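Local coordinates for reticulocyte binding protein (Streptococcus agalactiae COH1, PDB 3FAW) that probably hydrolyses alpha-1,6-glucosidic linkages in pullulan and related alpha-glucans, as a secreted pullulanase attached to the streptococcal cell wall, at residues 322-327 with 339-344; 274-279 with 666-671; 224-229 with 361-366; 349-354 with 390-395. All coordinates share one frame; numbering follows the deposited sequence.

Contact 1: residues 322-327 with 339-344. With CA (calcium ion), chain D.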
# COMPACT_ATOMS: atom_id res chain seq x y z
N PHE A 322 0.86 -13.95 -5.64
CA PHE A 322 0.52 -15.15 -6.42
C PHE A 322 1.43 -15.40 -7.63
O PHE A 322 1.99 -16.49 -7.78
CB PHE A 322 -0.95 -15.07 -6.87
CG PHE A 322 -1.47 -16.34 -7.51
CD1 PHE A 322 -2.07 -17.32 -6.73
CD2 PHE A 322 -1.39 -16.53 -8.88
CE1 PHE A 322 -2.56 -18.49 -7.31
CE2 PHE A 322 -1.88 -17.69 -9.47
CZ PHE A 322 -2.46 -18.67 -8.69
N TYR A 323 1.56 -14.41 -8.50
CA TYR A 323 2.30 -14.58 -9.75
C TYR A 323 3.81 -14.51 -9.52
O TYR A 323 4.42 -13.43 -9.61
CB TYR A 323 1.86 -13.55 -10.79
CG TYR A 323 0.41 -13.67 -11.17
CD1 TYR A 323 -0.51 -12.70 -10.80
CD2 TYR A 323 -0.06 -14.76 -11.91
CE1 TYR A 323 -1.85 -12.79 -11.16
CE2 TYR A 323 -1.40 -14.87 -12.27
CZ TYR A 323 -2.29 -13.88 -11.88
OH TYR A 323 -3.62 -13.96 -12.22
N VAL A 324 4.41 -15.66 -9.22
CA VAL A 324 5.83 -15.74 -8.89
C VAL A 324 6.32 -17.19 -8.86
O VAL A 324 5.54 -18.12 -8.62
CB VAL A 324 6.11 -15.10 -7.50
CG1 VAL A 324 5.56 -15.98 -6.38
CG2 VAL A 324 7.60 -14.85 -7.31
N ASN A 325 7.61 -17.37 -9.11
CA ASN A 325 8.32 -18.63 -8.88
C ASN A 325 9.42 -18.35 -7.87
O ASN A 325 10.46 -17.78 -8.21
CB ASN A 325 8.92 -19.18 -10.18
CG ASN A 325 9.67 -20.50 -9.96
OD1 ASN A 325 9.67 -21.07 -8.87
ND2 ASN A 325 10.31 -20.99 -11.01
N GLU A 326 9.17 -18.75 -6.63
CA GLU A 326 10.09 -18.45 -5.54
C GLU A 326 11.36 -19.31 -5.57
O GLU A 326 12.32 -19.03 -4.86
CB GLU A 326 9.37 -18.62 -4.20
CG GLU A 326 8.17 -17.67 -4.03
CD GLU A 326 7.35 -17.97 -2.79
OE1 GLU A 326 7.47 -19.08 -2.22
OE2 GLU A 326 6.57 -17.07 -2.37
N MET A 327 11.37 -20.35 -6.41
CA MET A 327 12.54 -21.20 -6.58
C MET A 327 13.51 -20.68 -7.65
O MET A 327 14.55 -21.29 -7.88
CB MET A 327 12.09 -22.63 -6.91
CG MET A 327 11.23 -23.28 -5.82
SD MET A 327 11.96 -23.23 -4.16
CE MET A 327 13.51 -24.09 -4.41
N ASP A 339 6.95 -9.86 -18.60
CA ASP A 339 7.31 -11.28 -18.58
C ASP A 339 8.60 -11.53 -17.79
O ASP A 339 9.52 -12.18 -18.27
CB ASP A 339 7.41 -11.83 -20.01
CG ASP A 339 7.38 -13.35 -20.07
OD1 ASP A 339 6.95 -14.01 -19.09
OD2 ASP A 339 7.78 -13.90 -21.12
N ASN A 340 8.65 -10.99 -16.58
CA ASN A 340 9.74 -11.25 -15.65
C ASN A 340 9.22 -11.87 -14.37
O ASN A 340 8.10 -11.58 -13.94
CB ASN A 340 10.49 -9.95 -15.35
CG ASN A 340 11.26 -9.43 -16.55
OD1 ASN A 340 12.38 -9.86 -16.80
ND2 ASN A 340 10.65 -8.51 -17.29
N ASN A 341 10.04 -12.72 -13.75
CA ASN A 341 9.70 -13.32 -12.45
C ASN A 341 9.52 -12.24 -11.38
O ASN A 341 8.85 -12.46 -10.37
CB ASN A 341 10.78 -14.31 -12.02
CG ASN A 341 10.35 -15.19 -10.85
OD1 ASN A 341 9.11 -15.64 -10.88
ND2 ASN A 341 11.13 -15.46 -9.94
N TYR A 342 10.15 -11.09 -11.61
CA TYR A 342 9.95 -9.89 -10.80
C TYR A 342 8.47 -9.57 -10.57
O TYR A 342 7.65 -9.73 -11.47
CB TYR A 342 10.61 -8.69 -11.46
CG TYR A 342 10.56 -7.45 -10.61
CD1 TYR A 342 11.55 -7.20 -9.67
CD2 TYR A 342 9.51 -6.54 -10.73
CE1 TYR A 342 11.51 -6.08 -8.88
CE2 TYR A 342 9.46 -5.41 -9.93
CZ TYR A 342 10.46 -5.19 -9.01
OH TYR A 342 10.43 -4.07 -8.21
N ASN A 343 8.14 -9.10 -9.37
CA ASN A 343 6.78 -8.69 -9.03
C ASN A 343 6.83 -7.71 -7.87
O ASN A 343 7.50 -7.99 -6.88
CB ASN A 343 5.96 -9.93 -8.66
CG ASN A 343 4.45 -9.68 -8.66
OD1 ASN A 343 3.98 -8.55 -8.51
ND2 ASN A 343 3.69 -10.75 -8.83
N TRP A 344 6.15 -6.57 -8.00
CA TRP A 344 6.03 -5.62 -6.88
C TRP A 344 5.36 -6.28 -5.69
O TRP A 344 5.76 -6.06 -4.55
CB TRP A 344 5.23 -4.37 -7.26
CG TRP A 344 5.98 -3.31 -8.01
CD1 TRP A 344 7.34 -3.13 -8.06
CD2 TRP A 344 5.41 -2.25 -8.80
NE1 TRP A 344 7.64 -2.05 -8.85
CE2 TRP A 344 6.48 -1.49 -9.31
CE3 TRP A 344 4.10 -1.89 -9.13
CZ2 TRP A 344 6.28 -0.38 -10.13
CZ3 TRP A 344 3.90 -0.78 -9.95
CH2 TRP A 344 4.98 -0.04 -10.44
CA CA D . 6.10 -10.66 -12.92
O HOH W 1 6.30 -12.47 -11.25
O HOH W 2 5.69 -12.65 -14.71
O HOH W 3 3.68 -11.40 -12.56
O HOH W 4 5.11 -8.60 -12.14

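Contact 2: residues 274-279 with 666-671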
# COMPACT_ATOMS: atom_id res chain seq x y z
N HIS A 274 11.54 -1.52 -2.37
CA HIS A 274 11.21 -2.92 -2.67
C HIS A 274 12.43 -3.78 -2.30
O HIS A 274 13.57 -3.42 -2.60
CB HIS A 274 10.91 -3.02 -4.17
CG HIS A 274 10.35 -4.33 -4.61
ND1 HIS A 274 11.12 -5.46 -4.79
CD2 HIS A 274 9.09 -4.68 -4.96
CE1 HIS A 274 10.36 -6.45 -5.21
NE2 HIS A 274 9.12 -6.01 -5.32
N VAL A 275 12.19 -4.91 -1.63
CA VAL A 275 13.27 -5.74 -1.06
C VAL A 275 14.22 -6.30 -2.12
O VAL A 275 15.43 -6.42 -1.88
CB VAL A 275 12.70 -6.90 -0.21
CG1 VAL A 275 13.81 -7.83 0.26
CG2 VAL A 275 11.93 -6.35 0.98
N ARG A 276 13.68 -6.66 -3.28
CA ARG A 276 14.48 -7.07 -4.43
C ARG A 276 15.32 -5.91 -4.97
O ARG A 276 16.55 -6.02 -5.05
CB ARG A 276 13.57 -7.61 -5.54
CG ARG A 276 14.29 -8.09 -6.80
CD ARG A 276 15.08 -9.35 -6.53
NE ARG A 276 15.64 -9.92 -7.75
CZ ARG A 276 16.25 -11.10 -7.83
NH1 ARG A 276 16.39 -11.88 -6.76
NH2 ARG A 276 16.72 -11.51 -9.00
N ASP A 277 14.65 -4.81 -5.31
CA ASP A 277 15.30 -3.63 -5.91
C ASP A 277 16.55 -3.20 -5.17
O ASP A 277 17.58 -2.88 -5.78
CB ASP A 277 14.35 -2.43 -5.93
CG ASP A 277 13.14 -2.62 -6.83
OD1 ASP A 277 13.03 -3.67 -7.50
OD2 ASP A 277 12.29 -1.70 -6.86
N PHE A 278 16.45 -3.16 -3.84
CA PHE A 278 17.44 -2.50 -3.00
C PHE A 278 18.80 -3.20 -2.97
O PHE A 278 19.78 -2.58 -2.57
CB PHE A 278 16.89 -2.35 -1.57
CG PHE A 278 17.61 -1.33 -0.73
CD1 PHE A 278 17.81 -0.03 -1.19
CD2 PHE A 278 18.06 -1.66 0.55
CE1 PHE A 278 18.46 0.91 -0.41
CE2 PHE A 278 18.71 -0.72 1.33
CZ PHE A 278 18.91 0.57 0.86
N THR A 279 18.86 -4.46 -3.39
CA THR A 279 20.12 -5.22 -3.41
C THR A 279 20.31 -6.14 -4.62
O THR A 279 21.09 -7.09 -4.56
CB THR A 279 20.27 -6.07 -2.11
OG1 THR A 279 19.21 -7.03 -2.03
CG2 THR A 279 20.26 -5.18 -0.86
N SER A 666 8.78 -5.56 -14.79
CA SER A 666 10.03 -5.23 -15.47
C SER A 666 11.20 -5.98 -14.85
O SER A 666 11.11 -6.46 -13.71
CB SER A 666 10.31 -3.72 -15.41
OG SER A 666 9.40 -2.99 -16.20
N SER A 667 12.29 -6.07 -15.59
CA SER A 667 13.47 -6.82 -15.17
C SER A 667 14.22 -6.14 -14.03
O SER A 667 13.96 -4.98 -13.70
CB SER A 667 14.43 -7.00 -16.34
OG SER A 667 14.95 -5.75 -16.76
N ASP A 668 15.16 -6.88 -13.44
CA ASP A 668 16.09 -6.31 -12.47
C ASP A 668 16.95 -5.21 -13.09
O ASP A 668 17.32 -4.27 -12.39
CB ASP A 668 17.00 -7.40 -11.89
CG ASP A 668 16.26 -8.35 -10.98
OD1 ASP A 668 15.48 -7.88 -10.13
OD2 ASP A 668 16.45 -9.57 -11.12
N ALA A 669 17.26 -5.34 -14.38
CA ALA A 669 17.99 -4.29 -15.11
C ALA A 669 17.27 -2.94 -15.01
O ALA A 669 17.91 -1.90 -14.82
CB ALA A 669 18.15 -4.70 -16.57
N ILE A 670 15.94 -2.97 -15.13
CA ILE A 670 15.12 -1.77 -14.98
C ILE A 670 14.97 -1.36 -13.51
O ILE A 670 15.09 -0.19 -13.18
CB ILE A 670 13.70 -1.99 -15.57
CG1 ILE A 670 13.75 -2.01 -17.10
CG2 ILE A 670 12.73 -0.91 -15.08
CD1 ILE A 670 13.99 -0.65 -17.73
N ASN A 671 14.71 -2.35 -12.65
CA ASN A 671 14.22 -2.09 -11.29
C ASN A 671 15.27 -1.94 -10.18
O ASN A 671 14.93 -1.54 -9.07
CB ASN A 671 13.22 -3.18 -10.89
CG ASN A 671 11.82 -2.92 -11.42
OD1 ASN A 671 11.32 -1.71 -11.20
ND2 ASN A 671 11.20 -3.80 -12.02
O HOH W 5 10.55 -0.84 -8.68
O HOH W 6 15.44 -5.50 -9.05

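Contact 3: residues 224-229 with 361-366. With CA (calcium ion), chain B.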
# COMPACT_ATOMS: atom_id res chain seq x y z
N LEU A 224 3.89 -20.75 4.52
CA LEU A 224 3.52 -21.54 3.35
C LEU A 224 4.67 -22.38 2.83
O LEU A 224 5.84 -22.12 3.14
CB LEU A 224 3.06 -20.62 2.21
CG LEU A 224 1.98 -19.56 2.45
CD1 LEU A 224 1.96 -18.58 1.28
CD2 LEU A 224 0.60 -20.19 2.66
N ALA A 225 4.34 -23.39 2.03
CA ALA A 225 5.32 -24.15 1.26
C ALA A 225 5.87 -23.26 0.15
O ALA A 225 5.19 -22.34 -0.31
CB ALA A 225 4.69 -25.40 0.66
N GLU A 226 7.11 -23.53 -0.28
CA GLU A 226 7.70 -22.81 -1.42
C GLU A 226 6.71 -22.82 -2.58
O GLU A 226 6.10 -23.85 -2.88
CB GLU A 226 9.06 -23.40 -1.82
CG GLU A 226 9.05 -24.81 -2.46
CD GLU A 226 8.69 -25.94 -1.50
OE1 GLU A 226 8.67 -25.72 -0.27
OE2 GLU A 226 8.43 -27.06 -1.98
N TRP A 227 6.53 -21.66 -3.21
CA TRP A 227 5.43 -21.44 -4.16
C TRP A 227 5.94 -21.10 -5.56
O TRP A 227 6.81 -20.23 -5.73
CB TRP A 227 4.50 -20.34 -3.63
CG TRP A 227 3.41 -19.91 -4.56
CD1 TRP A 227 3.19 -18.64 -5.02
CD2 TRP A 227 2.39 -20.73 -5.15
NE1 TRP A 227 2.10 -18.62 -5.86
CE2 TRP A 227 1.59 -19.88 -5.95
CE3 TRP A 227 2.07 -22.09 -5.08
CZ2 TRP A 227 0.49 -20.36 -6.68
CZ3 TRP A 227 0.98 -22.56 -5.80
CH2 TRP A 227 0.21 -21.69 -6.59
N ASP A 228 5.41 -21.81 -6.54
CA ASP A 228 5.67 -21.55 -7.95
C ASP A 228 4.34 -21.64 -8.69
O ASP A 228 3.80 -22.73 -8.85
CB ASP A 228 6.68 -22.57 -8.51
CG ASP A 228 6.94 -22.40 -10.00
OD1 ASP A 228 6.57 -21.36 -10.57
OD2 ASP A 228 7.53 -23.32 -10.60
N SER A 229 3.82 -20.49 -9.13
CA SER A 229 2.48 -20.43 -9.74
C SER A 229 2.34 -21.22 -11.04
O SER A 229 1.22 -21.49 -11.48
CB SER A 229 2.01 -18.98 -9.94
OG SER A 229 2.91 -18.23 -10.74
N LYS A 361 15.89 -19.43 2.31
CA LYS A 361 15.47 -20.83 2.39
C LYS A 361 13.95 -20.98 2.26
O LYS A 361 13.28 -21.32 3.24
CB LYS A 361 15.96 -21.44 3.71
CG LYS A 361 17.47 -21.41 3.88
CD LYS A 361 17.91 -22.21 5.09
CE LYS A 361 17.99 -23.70 4.79
NZ LYS A 361 18.53 -24.47 5.95
N PRO A 362 13.40 -20.73 1.06
CA PRO A 362 11.94 -20.77 0.86
C PRO A 362 11.27 -22.12 1.18
O PRO A 362 10.08 -22.16 1.50
CB PRO A 362 11.77 -20.41 -0.62
CG PRO A 362 13.11 -20.64 -1.25
CD PRO A 362 14.12 -20.40 -0.18
N LYS A 363 12.02 -23.22 1.09
CA LYS A 363 11.51 -24.55 1.40
C LYS A 363 11.36 -24.81 2.91
O LYS A 363 10.74 -25.80 3.30
CB LYS A 363 12.38 -25.63 0.73
CG LYS A 363 12.21 -25.66 -0.79
CD LYS A 363 13.43 -26.19 -1.52
CE LYS A 363 13.62 -27.67 -1.31
NZ LYS A 363 14.73 -28.22 -2.14
N ASP A 364 11.93 -23.94 3.74
CA ASP A 364 11.75 -23.97 5.19
C ASP A 364 10.77 -22.84 5.58
O ASP A 364 11.15 -21.67 5.56
CB ASP A 364 13.11 -23.79 5.88
CG ASP A 364 13.02 -23.78 7.41
OD1 ASP A 364 11.90 -23.80 7.98
OD2 ASP A 364 14.09 -23.74 8.05
N PRO A 365 9.52 -23.19 5.96
CA PRO A 365 8.52 -22.14 6.22
C PRO A 365 8.78 -21.28 7.47
O PRO A 365 8.21 -20.20 7.60
CB PRO A 365 7.22 -22.93 6.37
CG PRO A 365 7.63 -24.29 6.79
CD PRO A 365 8.98 -24.54 6.18
N SER A 366 9.64 -21.76 8.37
CA SER A 366 10.00 -21.00 9.56
C SER A 366 11.02 -19.90 9.27
O SER A 366 11.06 -18.88 9.96
CB SER A 366 10.54 -21.94 10.65
OG SER A 366 9.50 -22.79 11.13
CA CA B . 10.04 -27.94 3.49
O HOH W 7 9.37 -28.29 1.22
O HOH W 8 12.00 -28.98 2.48
O HOH W 9 11.59 -28.26 5.38
O HOH W 10 8.87 -27.79 5.71

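Contact 4: residues 349-354 with 390-395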
# COMPACT_ATOMS: atom_id res chain seq x y z
N GLN A 349 -2.00 -13.25 -2.19
CA GLN A 349 -2.41 -14.62 -1.91
C GLN A 349 -2.73 -14.83 -0.43
O GLN A 349 -3.71 -15.50 -0.09
CB GLN A 349 -1.31 -15.59 -2.37
CG GLN A 349 -1.65 -17.04 -2.13
CD GLN A 349 -0.71 -17.98 -2.84
OE1 GLN A 349 -1.27 -18.98 -3.48
NE2 GLN A 349 0.51 -17.81 -2.80
N SER A 350 -1.91 -14.26 0.46
CA SER A 350 -2.14 -14.35 1.90
C SER A 350 -1.97 -12.98 2.57
O SER A 350 -1.23 -12.13 2.08
CB SER A 350 -1.19 -15.36 2.55
OG SER A 350 -1.48 -15.54 3.94
N TYR A 351 -2.68 -12.79 3.69
CA TYR A 351 -2.60 -11.56 4.48
C TYR A 351 -1.87 -11.76 5.81
O TYR A 351 -1.61 -10.79 6.52
CB TYR A 351 -4.01 -10.99 4.71
CG TYR A 351 -4.64 -10.47 3.43
CD1 TYR A 351 -4.00 -9.51 2.65
CD2 TYR A 351 -5.88 -10.95 3.00
CE1 TYR A 351 -4.56 -9.04 1.48
CE2 TYR A 351 -6.45 -10.48 1.82
CZ TYR A 351 -5.79 -9.53 1.06
OH TYR A 351 -6.34 -9.05 -0.11
N PHE A 352 -1.52 -13.01 6.12
CA PHE A 352 -0.75 -13.37 7.31
C PHE A 352 0.61 -13.98 6.95
O PHE A 352 1.61 -13.73 7.63
CB PHE A 352 -1.50 -14.41 8.14
CG PHE A 352 -2.74 -13.89 8.80
CD1 PHE A 352 -2.72 -13.50 10.14
CD2 PHE A 352 -3.94 -13.83 8.11
CE1 PHE A 352 -3.87 -13.03 10.76
CE2 PHE A 352 -5.09 -13.36 8.72
CZ PHE A 352 -5.06 -12.96 10.05
N ALA A 353 0.63 -14.82 5.92
CA ALA A 353 1.83 -15.56 5.52
C ALA A 353 2.73 -14.74 4.59
O ALA A 353 2.27 -14.19 3.59
CB ALA A 353 1.44 -16.87 4.86
N LEU A 354 4.02 -14.68 4.94
CA LEU A 354 5.02 -13.93 4.18
C LEU A 354 5.33 -14.62 2.86
O LEU A 354 5.17 -15.83 2.72
CB LEU A 354 6.32 -13.80 4.98
CG LEU A 354 6.24 -13.01 6.29
CD1 LEU A 354 7.56 -13.08 7.08
CD2 LEU A 354 5.85 -11.57 6.03
N VAL A 390 0.47 -2.95 2.54
CA VAL A 390 -0.55 -4.01 2.67
C VAL A 390 -1.69 -3.78 1.68
O VAL A 390 -2.06 -2.65 1.40
CB VAL A 390 -1.11 -4.09 4.12
CG1 VAL A 390 -0.03 -4.54 5.09
CG2 VAL A 390 -1.71 -2.75 4.55
N VAL A 391 -2.25 -4.88 1.18
CA VAL A 391 -3.07 -4.86 -0.04
C VAL A 391 -4.41 -5.59 0.15
O VAL A 391 -4.69 -6.58 -0.52
CB VAL A 391 -2.31 -5.50 -1.22
CG1 VAL A 391 -2.99 -5.16 -2.56
CG2 VAL A 391 -0.84 -5.06 -1.23
N TYR A 392 -5.25 -5.06 1.03
CA TYR A 392 -6.54 -5.68 1.35
C TYR A 392 -7.65 -5.36 0.34
O TYR A 392 -8.73 -5.94 0.40
CB TYR A 392 -7.00 -5.28 2.75
CG TYR A 392 -6.02 -5.65 3.83
CD1 TYR A 392 -5.94 -6.96 4.30
CD2 TYR A 392 -5.17 -4.70 4.38
CE1 TYR A 392 -5.03 -7.31 5.29
CE2 TYR A 392 -4.26 -5.04 5.38
CZ TYR A 392 -4.19 -6.35 5.83
OH TYR A 392 -3.29 -6.70 6.82
N ASN A 393 -7.38 -4.44 -0.59
CA ASN A 393 -8.41 -4.02 -1.54
C ASN A 393 -8.80 -5.14 -2.51
O ASN A 393 -9.97 -5.24 -2.90
CB ASN A 393 -8.00 -2.74 -2.28
CG ASN A 393 -6.82 -2.93 -3.21
OD1 ASN A 393 -6.99 -3.33 -4.36
ND2 ASN A 393 -5.61 -2.62 -2.74
N HIS A 394 -7.84 -5.99 -2.88
CA HIS A 394 -8.14 -7.12 -3.76
C HIS A 394 -7.20 -8.29 -3.52
O HIS A 394 -6.11 -8.13 -2.97
CB HIS A 394 -8.10 -6.70 -5.24
CG HIS A 394 -6.72 -6.65 -5.81
ND1 HIS A 394 -5.83 -5.63 -5.55
CD2 HIS A 394 -6.06 -7.52 -6.62
CE1 HIS A 394 -4.70 -5.86 -6.18
NE2 HIS A 394 -4.81 -7.00 -6.84
N THR A 395 -7.65 -9.47 -3.94
CA THR A 395 -6.87 -10.70 -3.93
C THR A 395 -6.48 -11.02 -5.36
O THR A 395 -7.06 -10.47 -6.30
CB THR A 395 -7.70 -11.87 -3.35
OG1 THR A 395 -8.78 -12.19 -4.23
CG2 THR A 395 -8.26 -11.49 -1.98

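Contact 1: residues 322-327 with 339-344
The side-chain amide of N341 bonds both the backbone N and the backbone O of N325, much as a neighbouring strand would in a sheet. N341 OD1 takes the N-H of N325 at 2.9 Å, in the carbonyl plane and on a lone pair, while N341 ND2 donates a hydrogen bond to N325 O at 3.0 Å, approaching somewhat tilted from that carbonyl plane. With CG swung opposite the backbone N (chi1 -167°), the amide is carried across to the other loop, and the two bonds together fix its rotation. N341 OD1 also lies 4.0 Å from V324 CG2.

Two residues before N325, Y323 O is gripped twice. N343 ND2 reaches it at 2.9 Å, with the oxygen nearly in the amide plane of N343, and a water donates to it at 2.7 Å. The second amide hydrogen of N343 serves D347. The same water is a calcium ligand, so Y323 is tied to the metal through a second shell. N340 O (2.4 Å) and Y342 O (2.3 Å) bind the calcium directly; D665 and four waters in all complete seven ligands.

Both loops follow strand 312-315 of the catalytic barrel, and the run starting at Y342 is the YNWGYDP signature of type I pullulanases, whose first residue here supplies a calcium ligand.

Contact 2: residues 274-279 with 666-671
R276 leaves its backbone with CG opposite the N (chi1 -179°) and then bends at chi2 (69°), which swings the guanidinium round to D668, whose own CG is turned opposite its carbonyl carbon. The pair meets side-on: R276 NE bonds D668 OD1 at 3.1 Å and NH2 bonds OD2 at 2.9 Å, one nitrogen to each oxygen. Both oxygens lie close to the guanidinium plane and are met on their syn sides, but the two flat groups are turned 36° apart, so the salt bridge is twisted rather than coplanar. K329 O shares NH2.

D277, the next residue, makes a different approach. Its CG sits 3.1 Å from N671 O, and D277 OD1 is 3.4 Å from N671 CB; carboxylate and carbonyl are both acceptors, so nothing bonds them directly. One water joins D277 OD2 (2.7 Å) to N671 OD1 (2.8 Å). A second donates to D668 OD1 and, weakly, to D277 OD1. Stronger partners come from outside: R625 and Y342 hold D277, and S663 holds the N671 amide.

All four touching residues are buried, joining the loop after the first barrel strand to helix 668-671. With R276 on D668 and R625 on D277, both acids are probably ionised, and the first turn of the helix would further favour a negative D668.

Contact 3: residues 224-229 with 361-366
A calcium site lies at the edge of this contact, where K363 O is a metal ligand and the carboxylate of E226 rests against the same lysine. The carbonyl binds the ion at 2.3 Å. Four waters add to the shell, and K165 O and Y202 OH, both within the carbohydrate-binding module 48 range, make seven ligands. E226 itself stays in the second shell: its OE1 accepts from one of the calcium waters at 3.1 Å, and that water is 2.4 Å from the metal.

Torsions explain how the glutamate gets there. E226 CG sits between its backbone N and carbonyl carbon (chi1 69°) and the chain bends again at chi2 (-70°), folding the carboxylate back over the start of the K363 side chain. E226 OE1 then lies 3.5 Å from K363 CA, and E226 CD packs 3.6 Å from K363 CG. The root of the glutamate touches the neighbouring proline, E226 CB being 3.7 Å from P362 O. At the other end L224 O meets P365 CB at 3.6 Å.

The 361-366 loop is set by a type I turn from K361 to D364, and D364 OD1 then caps S366 N just ahead of helix 367-381.

No direct hydrogen bond crosses between the segments, and the K363 side chain leads away, leaving NZ 6.4 Å from E226 OE2, so the two side chains form no salt bridge. The negative charge of E226 instead probably helps, through water, to balance a calcium ion whose direct ligands are carbonyl, hydroxyl and water oxygens.

Contact 4: residues 349-354 with 390-395
Y351 is the centre of this contact: its ring packs against the Y392 side chain and points its hydroxyl into the turn from V391 to T395. Its CG lies opposite the carbonyl carbon (chi1 -68°), which carries the ring toward the other segment. Y392 CD1 sits over one face of that ring, offset toward the rim, at 3.6 Å from Y351 CD1. The two side chains run alongside each other in opposing senses, their ring centroids 4.8 Å apart and the planes at 35°, so the pair is oblique. Y351 CG also meets Y392 CE1 at 3.7 Å, so CD1 and CE1 of Y392 do the touching.

The 390-395 segment leaves the third strand of the (beta/alpha)8 barrel, 385-390, and its VVYNH sequence belongs to the first conserved region of the alpha-amylase family. Y351, from the long loop that follows the second strand, packs into the first turn beyond that strand end.

At the far end of Y351 the hydroxyl finds two backbone carbonyls near the plane of its ring: OH is 3.0 Å from V391 O and equally 3.0 Å from H394 O. Y351 CE1 also comes within 3.2 Å of V391 O, so that carbonyl is nestled along the ring edge. T395 adds a methyl contact, with CG2 3.6 Å from Y351 OH, while its OG1 bonds the backbone N of G425. The Y392 hydroxyl is occupied by S441 of helix 432-449, and V437 of that helix packs against Y351.

Overall arrangement
Contact 1 is the hub of the four. It meets contact 2 where Y342 OH lies 2.7 Å from D277 OD1, the contact centres being about 12 Å apart; contact 3 where W227 NE1 is 2.9 Å from F322 O; and contact 4 where F322 CD1 is 3.7 Å from Q349 OE1. Contact 4 lies at the end of the third barrel strand, where this family's active site is expected, and touches contact 3 at L224 CG and A353 CB (3.7 Å). Contact 1 holds two protein ligands of one calcium ion and contact 3 one of another; the N671 side chain of contact 2 is about 9 Å from the calcium of contact 1.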